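Periplasmic solute binding protein (PDB 4RY1) probably captures a sugar in the periplasm and delivers it to an ABC-type importer. Local coordinates at residues Q332-L335 / E336-V340; K317-G320 / L321-M325; F271-I274 / P275-D279. All coordinates share one frame; numbering follows the deposited sequence.

From the N terminus, contact 3 (271-279) comes first, a beta turn in the loop between strands 266-268 and 284-292 that lies against helices 138-152 and 169-183. Past strand 284-292 and helix 299-310 the chain reaches contact 2 (317-325), where helix 313-319 ends and two turns lead toward helix 329-337. Contact 1 (332-340) closes that next helix. The three follow in series, without nesting or crossing. Contacts 1 and 2 touch: Leu335 CD1 lies 3.6 Å from Gly320 O, and Ile338 packs on Lys317, joining two successive helix ends. Contact 3 stands apart, its centre 32 to 33 Å from theirs.

Contact 1: Q332-L335 / E336-V340; sequences QKLL and EDIGV
Lys333 and Asp337, one helical turn apart on the surface, form a salt bridge in which NZ of Lys333 lies 2.9 Å from OD2 of Asp337, on the syn lone pair of that oxygen. A weak second bond reaches from Lys333 NZ to Asp337 OD1 at 3.3 Å, so the ammonium straddles the carboxylate unevenly. The lysine starts out away from the partner, with CG anti to its backbone N (chi1 173°), and bends at chi2 and again at chi4; these bends bring CG, CD and CE alongside the carboxylate and NZ back onto it. On another side of the helix, Leu334 CD1 meets Ile338 CG2 at 4.1 Å, while Leu335 extends CD2 toward Ile338 CD1 and rests CB against CB of Val340 at 4.2 Å. Beneath the side chains run the last bonds of helix 329-337, including Asp337 N to Lys333 O at 2.8 Å and Ile338 N to Leu334 O at 3.1 Å. Gly339 then turns to positive phi (84°) in a Schellman motif: its N bonds to Glu336 O at 3.0 Å, and Val340 N makes a short but bent, weak bond to Leu335 O at 2.8 Å. Farther out, Leu334 lies on Pro313 and Lys317 of helix 313-319, buried Leu335 packs on Val316, Leu321 and Pro326, Glu336 OE2 in the modelled conformer pairs with Arg352, and Gln332 NE2 bonds to Pro326 O. The helix end thus has two chemical faces: an exposed ion pair, whose strength solvent probably tempers, and an apolar side that seats the C-terminal turn on the preceding helix, with the Schellman bonds engaging carbonyls of the last turn.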
# COMPACT_ATOMS: atom_id res chain seq x y z
N GLN A 332 -7.11 -10.24 -15.48
CA GLN A 332 -7.77 -10.94 -14.38
C GLN A 332 -8.57 -12.12 -14.90
O GLN A 332 -8.53 -13.18 -14.28
CB GLN A 332 -8.72 -10.07 -13.56
CG GLN A 332 -8.00 -9.12 -12.65
CD GLN A 332 -8.94 -8.36 -11.73
OE1 GLN A 332 -9.92 -8.91 -11.21
NE2 GLN A 332 -8.62 -7.12 -11.49
N LYS A 333 -9.31 -11.93 -15.99
CA LYS A 333 -10.17 -13.01 -16.50
C LYS A 333 -9.31 -14.20 -16.87
O LYS A 333 -9.66 -15.36 -16.56
CB LYS A 333 -11.02 -12.53 -17.69
CG LYS A 333 -11.81 -13.63 -18.39
CD LYS A 333 -12.99 -14.23 -17.67
CE LYS A 333 -13.97 -14.90 -18.67
NZ LYS A 333 -13.39 -15.76 -19.76
N LEU A 334 -8.17 -13.96 -17.53
CA LEU A 334 -7.25 -15.04 -17.88
C LEU A 334 -6.78 -15.81 -16.67
O LEU A 334 -6.80 -17.05 -16.65
CB LEU A 334 -6.06 -14.54 -18.70
CG LEU A 334 -5.03 -15.59 -19.07
CD1 LEU A 334 -5.61 -16.73 -19.89
CD2 LEU A 334 -3.91 -14.92 -19.86
N LEU A 335 -6.36 -15.09 -15.65
CA LEU A 335 -5.89 -15.74 -14.43
C LEU A 335 -7.00 -16.55 -13.72
O LEU A 335 -6.72 -17.56 -13.12
CB LEU A 335 -5.23 -14.74 -13.48
CG LEU A 335 -3.95 -14.10 -13.97
CD1 LEU A 335 -3.40 -13.24 -12.84
CD2 LEU A 335 -2.92 -15.11 -14.44
N GLU A 336 -8.22 -16.05 -13.78
CA GLU A 336 -9.34 -16.83 -13.24
C GLU A 336 -9.59 -18.08 -14.07
O GLU A 336 -9.76 -19.17 -13.52
CB GLU A 336 -10.61 -16.00 -13.17
CG GLU A 336 -11.69 -16.73 -12.39
CD GLU A 336 -12.95 -15.94 -12.21
OE1 GLU A 336 -13.44 -15.34 -13.19
OE2 GLU A 336 -13.47 -15.93 -11.09
N ASP A 337 -9.56 -17.92 -15.39
CA ASP A 337 -9.83 -19.06 -16.29
C ASP A 337 -8.83 -20.21 -16.10
O ASP A 337 -9.17 -21.37 -16.25
CB ASP A 337 -9.79 -18.60 -17.76
CG ASP A 337 -10.97 -17.72 -18.15
OD1 ASP A 337 -11.99 -17.66 -17.42
OD2 ASP A 337 -10.87 -17.06 -19.22
N ILE A 338 -7.57 -19.89 -15.80
CA ILE A 338 -6.53 -20.89 -15.58
C ILE A 338 -6.38 -21.28 -14.09
O ILE A 338 -5.50 -22.04 -13.75
CB ILE A 338 -5.17 -20.50 -16.22
CG1 ILE A 338 -4.51 -19.32 -15.48
CG2 ILE A 338 -5.37 -20.21 -17.71
CD1 ILE A 338 -3.10 -19.05 -15.97
N GLY A 339 -7.24 -20.72 -13.24
CA GLY A 339 -7.33 -21.09 -11.83
C GLY A 339 -6.36 -20.42 -10.87
O GLY A 339 -6.31 -20.78 -9.71
N VAL A 340 -5.57 -19.46 -11.37
CA VAL A 340 -4.63 -18.74 -10.51
C VAL A 340 -5.38 -17.83 -9.56
O VAL A 340 -5.06 -17.74 -8.38
CB VAL A 340 -3.62 -18.00 -11.38
CG1 VAL A 340 -2.77 -17.03 -10.58
CG2 VAL A 340 -2.71 -19.01 -12.05

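Contact 2: K317-G320 / L321-M325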
# COMPACT_ATOMS: atom_id res chain seq x y z
N LYS A 317 0.46 -14.54 -17.63
CA LYS A 317 0.63 -15.84 -16.97
C LYS A 317 1.96 -15.91 -16.22
O LYS A 317 2.04 -16.46 -15.13
CB LYS A 317 0.50 -16.96 -17.98
CG LYS A 317 -0.95 -17.15 -18.41
CD LYS A 317 -1.08 -18.36 -19.33
CE LYS A 317 -0.52 -18.12 -20.70
NZ LYS A 317 -0.70 -19.36 -21.51
N ALA A 318 3.00 -15.31 -16.79
CA ALA A 318 4.30 -15.32 -16.13
C ALA A 318 4.26 -14.60 -14.78
O ALA A 318 4.80 -15.08 -13.80
CB ALA A 318 5.37 -14.71 -17.03
N LEU A 319 3.64 -13.44 -14.78
CA LEU A 319 3.59 -12.61 -13.57
C LEU A 319 2.57 -13.09 -12.54
O LEU A 319 2.73 -12.85 -11.36
CB LEU A 319 3.32 -11.15 -13.91
CG LEU A 319 4.52 -10.45 -14.51
CD1 LEU A 319 4.19 -9.08 -15.08
CD2 LEU A 319 5.60 -10.28 -13.45
N GLY A 320 1.52 -13.75 -13.01
CA GLY A 320 0.45 -14.20 -12.12
C GLY A 320 0.01 -13.10 -11.19
O GLY A 320 -0.27 -11.97 -11.63
N LEU A 321 -0.09 -13.43 -9.91
CA LEU A 321 -0.54 -12.48 -8.89
C LEU A 321 0.62 -11.84 -8.11
O LEU A 321 0.39 -11.23 -7.07
CB LEU A 321 -1.50 -13.17 -7.91
CG LEU A 321 -2.81 -13.60 -8.57
CD1 LEU A 321 -3.64 -14.43 -7.60
CD2 LEU A 321 -3.64 -12.40 -9.00
N GLN A 322 1.83 -11.91 -8.64
CA GLN A 322 2.99 -11.40 -7.92
C GLN A 322 3.04 -9.88 -7.75
O GLN A 322 3.79 -9.40 -6.90
CB GLN A 322 4.26 -11.88 -8.62
CG GLN A 322 4.46 -13.38 -8.53
CD GLN A 322 4.60 -13.86 -7.12
OE1 GLN A 322 5.28 -13.26 -6.32
NE2 GLN A 322 3.92 -14.96 -6.81
N ASN A 323 2.25 -9.16 -8.53
CA ASN A 323 2.09 -7.72 -8.38
C ASN A 323 0.66 -7.34 -7.98
O ASN A 323 0.24 -6.20 -8.17
CB ASN A 323 2.42 -6.99 -9.69
CG ASN A 323 3.79 -7.26 -10.22
OD1 ASN A 323 3.99 -7.50 -11.45
ND2 ASN A 323 4.75 -7.17 -9.36
N GLY A 324 -0.09 -8.30 -7.45
CA GLY A 324 -1.47 -8.07 -7.08
C GLY A 324 -2.44 -8.44 -8.19
O GLY A 324 -2.08 -9.06 -9.18
N MET A 325 -3.70 -8.10 -7.98
CA MET A 325 -4.74 -8.42 -8.96
C MET A 325 -4.62 -7.49 -10.18
O MET A 325 -4.72 -6.28 -10.03
CB MET A 325 -6.12 -8.27 -8.32
CG MET A 325 -6.41 -9.33 -7.27
SD MET A 325 -6.90 -11.02 -7.83
CE MET A 325 -8.71 -10.72 -8.04
O HOH W 1 0.22 -9.49 -10.59
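The C-terminal end of helix 313-319 runs straight into two successive beta turns, a type II' turn from Leu319 to Gln322 and a type I turn from Leu321 to Gly324. Gly320 leaves the helix with positive phi (48°) and occupies the second position of the first turn. That turn is closed by Gln322 N, which donates to Leu319 O at 3.0 Å in a nearly straight bond of 163°. The glutamine side chain lies close to the same carbonyl: the backbone of the turn brings Gln322 CB to 3.3 Å from Leu319 O, and with CG set beside the backbone N (chi1 -67°) Gln322 CG also comes to 3.4 Å from Leu319 O. The second turn is closed within 321-325 by Gly324 N bonding to Leu321 O at 3.0 Å. The methyls of Leu319 pack against the end of the Asn323 amide.

One water sits inside the bend and joins both turns. It donates to Gly320 O and to Gly324 O, each at 2.7 Å, and accepts from Asn323 N at 2.9 Å. Around this backbone, Gln322 O receives a bond from Arg15 NE and Asn323 O one from Ser114 OG, tying the loop to helix 13-29 and strand 107-123, while Leu321 packs on Ile341 and Leu347. With three bonds to main-chain atoms, the water acts as an integral part of the loop, satisfying two carbonyls and an amide that the turns themselves do not pair.

Contact 3: F271-I274 / P275-D279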
# COMPACT_ATOMS: atom_id res chain seq x y z
N PHE A 271 -15.07 -4.89 6.80
CA PHE A 271 -14.68 -3.50 6.73
C PHE A 271 -15.33 -2.75 7.88
O PHE A 271 -16.52 -2.44 7.86
CB PHE A 271 -15.04 -2.91 5.38
CG PHE A 271 -14.14 -3.39 4.29
CD1 PHE A 271 -14.34 -4.62 3.71
CD2 PHE A 271 -13.06 -2.65 3.91
CE1 PHE A 271 -13.49 -5.10 2.73
CE2 PHE A 271 -12.19 -3.13 2.94
CZ PHE A 271 -12.42 -4.34 2.33
N ILE A 272 -14.52 -2.45 8.88
CA ILE A 272 -15.01 -1.86 10.12
C ILE A 272 -15.60 -0.48 9.83
O ILE A 272 -14.95 0.37 9.23
CB ILE A 272 -13.90 -1.77 11.19
CG1 ILE A 272 -13.32 -3.17 11.44
CG2 ILE A 272 -14.44 -1.16 12.48
CD1 ILE A 272 -12.07 -3.16 12.28
N THR A 273 -16.81 -0.25 10.30
CA THR A 273 -17.52 0.99 9.98
C THR A 273 -18.30 1.53 11.18
O THR A 273 -18.82 0.77 11.99
CB THR A 273 -18.49 0.77 8.81
OG1 THR A 273 -17.79 0.16 7.72
CG2 THR A 273 -19.08 2.05 8.31
N ILE A 274 -18.33 2.86 11.28
CA ILE A 274 -19.20 3.57 12.24
C ILE A 274 -20.63 3.35 11.79
O ILE A 274 -20.95 3.58 10.63
CB ILE A 274 -18.92 5.10 12.26
CG1 ILE A 274 -17.52 5.42 12.78
CG2 ILE A 274 -19.93 5.82 13.16
CD1 ILE A 274 -17.08 6.86 12.60
N PRO A 275 -21.51 2.92 12.71
CA PRO A 275 -22.92 2.84 12.34
C PRO A 275 -23.38 4.22 11.84
O PRO A 275 -23.07 5.24 12.45
CB PRO A 275 -23.60 2.44 13.65
CG PRO A 275 -22.53 1.75 14.44
CD PRO A 275 -21.30 2.54 14.12
N GLY A 276 -24.05 4.25 10.69
CA GLY A 276 -24.53 5.51 10.11
C GLY A 276 -23.45 6.39 9.52
O GLY A 276 -23.59 7.60 9.40
N ALA A 277 -22.35 5.75 9.14
CA ALA A 277 -21.21 6.48 8.58
C ALA A 277 -21.61 7.31 7.38
O ALA A 277 -22.47 6.93 6.60
CB ALA A 277 -20.11 5.51 8.17
N LYS A 278 -20.90 8.40 7.22
CA LYS A 278 -21.14 9.34 6.11
C LYS A 278 -20.47 8.91 4.82
O LYS A 278 -20.83 9.32 3.71
CB LYS A 278 -20.62 10.72 6.48
CG LYS A 278 -21.20 11.30 7.75
CD LYS A 278 -20.93 12.80 7.77
CE LYS A 278 -21.15 13.48 9.12
NZ LYS A 278 -22.48 14.17 9.22
N ASP A 279 -19.45 8.09 4.99
CA ASP A 279 -18.61 7.60 3.91
C ASP A 279 -18.09 6.24 4.32
O ASP A 279 -17.96 5.97 5.50
CB ASP A 279 -17.43 8.52 3.68
CG ASP A 279 -16.70 8.22 2.39
OD1 ASP A 279 -17.21 8.59 1.31
OD2 ASP A 279 -15.61 7.61 2.43
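Ile274 to Ala277 form a type II beta turn, with Pro275 and Gly276 at its corners and Gly276 at positive phi (73°). The turn is closed by Ala277 N reaching Ile274 O at 3.0 Å, a weak bond because its N-H...O angle is only 128°. Among the side chains, Thr273 CG2 touches Ala277 CB at 3.6 Å, the methyl being directed there by its position anti to the threonine backbone N. The hydroxyl of Thr273 goes the other way along the chain and donates to Phe271 O at 2.9 Å, from well above the carbonyl plane. Ile274 uses its CG2 branch, which comes to 3.3 Å from Pro275 O and lies against CD of the Pro275 ring at 3.7 Å, and its CB faces Ala277 CB at 4.3 Å. Beyond the turn, Gln181 of helix 169-183 grips the backbone through both ends of its amide, OE1 taking Ile274 N and NE2 giving to Ile272 O, and Ile274 also packs on Trp138 and Tyr178. Since the closing bond is weak, the shape of this surface turn probably rests on the restricted Pro275, on Gly276 with its positive phi and on the clasp of Gln181, the methyl contacts only filling in.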